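Local coordinates for protein transcriptional repressor (Vibrio fischeri, PDB 3KV1) that probably represses transcription as a SorC-family regulator, binding DNA and sensing a sugar-type effector through the domain described here, at residues E55-A60 against K148-L153. Numbering follows the deposited sequence. Where two conformers were deposited one is given.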
loop_
_atom_site.group_PDB
_atom_site.type_symbol
_atom_site.label_atom_id
_atom_site.label_comp_id
_atom_site.label_asym_id
_atom_site.label_seq_id
_atom_site.Cartn_x
_atom_site.Cartn_y
_atom_site.Cartn_z
ATOM N N GLU A 55 -0.364 -0.774 23.109
ATOM C CA GLU A 55 -0.399 -1.994 22.298
ATOM C C GLU A 55 -1.846 -2.310 21.945
ATOM O O GLU A 55 -2.740 -2.220 22.795
ATOM C CB GLU A 55 0.213 -3.167 23.071
ATOM C CG GLU A 55 -0.462 -3.432 24.407
ATOM C CD GLU A 55 -0.141 -4.810 24.964
ATOM O OE1 GLU A 55 0.873 -5.401 24.534
ATOM O OE2 GLU A 55 -0.904 -5.301 25.826
ATOM N N GLY A 56 -2.091 -2.666 20.687
ATOM C CA GLY A 56 -3.434 -3.032 20.266
ATOM C C GLY A 56 -4.327 -1.873 19.824
ATOM O O GLY A 56 -5.441 -2.089 19.335
HETATM N N MSE A 57 -3.873 -0.634 20.027
HETATM C CA MSE A 57 -4.616 0.534 19.559
HETATM C C MSE A 57 -4.130 0.890 18.164
HETATM O O MSE A 57 -3.087 0.397 17.698
HETATM C CB MSE A 57 -4.432 1.726 20.499
HETATM C CG MSE A 57 -4.934 1.413 21.903
HETATM SE SE MSE A 57 -4.950 3.027 23.000
HETATM C CE MSE A 57 -5.837 2.285 24.559
ATOM N N ALA A 58 -4.901 1.734 17.520
ATOM C CA ALA A 58 -4.660 2.111 16.135
ATOM C C ALA A 58 -4.712 3.616 15.964
ATOM O O ALA A 58 -5.408 4.322 16.714
ATOM C CB ALA A 58 -5.706 1.471 15.257
ATOM N N VAL A 59 -4.011 4.087 14.938
ATOM C CA VAL A 59 -4.004 5.514 14.557
ATOM C C VAL A 59 -4.425 5.630 13.085
ATOM O O VAL A 59 -3.844 4.927 12.213
ATOM C CB VAL A 59 -2.569 6.149 14.719
ATOM C CG1 VAL A 59 -2.635 7.651 14.451
ATOM C CG2 VAL A 59 -1.972 5.841 16.127
ATOM N N ALA A 60 -5.454 6.445 12.794
ATOM C CA ALA A 60 -5.837 6.768 11.420
ATOM C C ALA A 60 -4.922 7.896 10.993
ATOM O O ALA A 60 -4.982 8.945 11.619
ATOM C CB ALA A 60 -7.276 7.255 11.365
ATOM N N LYS A 148 -12.556 3.209 13.178
ATOM C CA LYS A 148 -12.612 2.627 14.501
ATOM C C LYS A 148 -11.316 2.855 15.290
ATOM O O LYS A 148 -11.100 2.238 16.326
ATOM C CB LYS A 148 -12.907 1.105 14.361
ATOM C CG LYS A 148 -12.980 0.335 15.670
ATOM C CD LYS A 148 -13.077 -1.189 15.471
ATOM C CE LYS A 148 -12.907 -1.954 16.810
ATOM N NZ LYS A 148 -14.165 -1.913 17.685
ATOM N N ALA A 149 -10.423 3.732 14.809
ATOM C CA ALA A 149 -9.171 3.966 15.517
ATOM C C ALA A 149 -9.380 4.821 16.766
ATOM O O ALA A 149 -10.254 5.683 16.814
ATOM C CB ALA A 149 -8.159 4.684 14.582
ATOM N N GLU A 150 -8.517 4.603 17.746
ATOM C CA GLU A 150 -8.477 5.416 18.953
ATOM C C GLU A 150 -7.942 6.841 18.685
ATOM O O GLU A 150 -8.322 7.766 19.362
ATOM C CB GLU A 150 -7.549 4.739 19.991
ATOM C CG GLU A 150 -8.125 3.437 20.663
ATOM C CD GLU A 150 -7.839 2.157 19.887
ATOM O OE1 GLU A 150 -8.013 1.065 20.474
ATOM O OE2 GLU A 150 -7.407 2.217 18.711
ATOM N N PHE A 151 -7.005 6.973 17.745
ATOM C CA PHE A 151 -6.372 8.258 17.415
ATOM C C PHE A 151 -6.477 8.544 15.937
ATOM O O PHE A 151 -6.577 7.610 15.145
ATOM C CB PHE A 151 -4.863 8.220 17.708
ATOM C CG PHE A 151 -4.534 7.905 19.146
ATOM C CD1 PHE A 151 -4.477 6.563 19.584
ATOM C CD2 PHE A 151 -4.252 8.940 20.037
ATOM C CE1 PHE A 151 -4.185 6.265 20.904
ATOM C CE2 PHE A 151 -3.955 8.645 21.381
ATOM C CZ PHE A 151 -3.916 7.299 21.796
ATOM N N ALA A 152 -6.362 9.836 15.569
ATOM C CA ALA A 152 -6.095 10.202 14.179
ATOM C C ALA A 152 -4.939 11.179 14.212
ATOM O O ALA A 152 -4.826 11.976 15.153
ATOM C CB ALA A 152 -7.350 10.845 13.500
ATOM N N LEU A 153 -4.061 11.109 13.225
ATOM C CA LEU A 153 -2.936 12.027 13.178
ATOM C C LEU A 153 -3.087 12.775 11.848
ATOM O O LEU A 153 -2.946 12.198 10.775
ATOM C CB LEU A 153 -1.650 11.199 13.269
ATOM C CG LEU A 153 -0.348 11.966 13.172
ATOM C CD1 LEU A 153 -0.225 12.864 14.424
ATOM C CD2 LEU A 153 0.759 10.925 13.129
#
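Three backbone hydrogen bonds fix the register of two parallel strand starts. Phe-151 N donates to Ala-58 O at 3.3 Å, the longest of the three, in the plane of that carbonyl. Ala-60 N then gives to Phe-151 O at 2.9 Å, lying above that carbonyl's plane, and Leu-153 N closes the ladder on Ala-60 O at 2.8 Å. This alternation pairs Val-59 with Phe-151 and Ala-60 with Ala-152, although the axes of the short runs 58-60 and 151-153 cross at 41°.

Packing is tight on both faces here. Val-59 holds CG1 anti to its backbone N (chi1 -174°), which sets that methyl against Leu-153 CB at 3.9 Å and beside Phe-151 CB; helix 34-52 touches Phe-151 and Leu-153. On the face of Ala-60 and Ala-152 the side chains are small, the methyl of Ala-149 lying near those of Ala-58 and Ala-60, and Ile-221 touches Ala-60 and Ala-152. Strand 83-86 flanks 58-61 and strand 223-227 flanks 151-158, so the pair sits inside the parallel part of the sheet, consistent with the Rossmann-like α/β architecture of this sugar-binding family.

Toward Gly-56 the contact loosens, and side chains replace the ladder. Glu-150, partly exposed and bent at chi2, folds its carboxylate back so that OE2 accepts Ala-58 N at 2.8 Å, the N-H arriving from above the carboxylate plane. Selenomethionine Met-57, also partly exposed, crosses Glu-150 at about a right angle, with Met-57 CG 3.4 Å from Glu-150 OE1. Its extended chain carries SE to the edge of the Phe-151 ring, 3.9 Å from CE1, a Met-aromatic contact 78° off the ring normal.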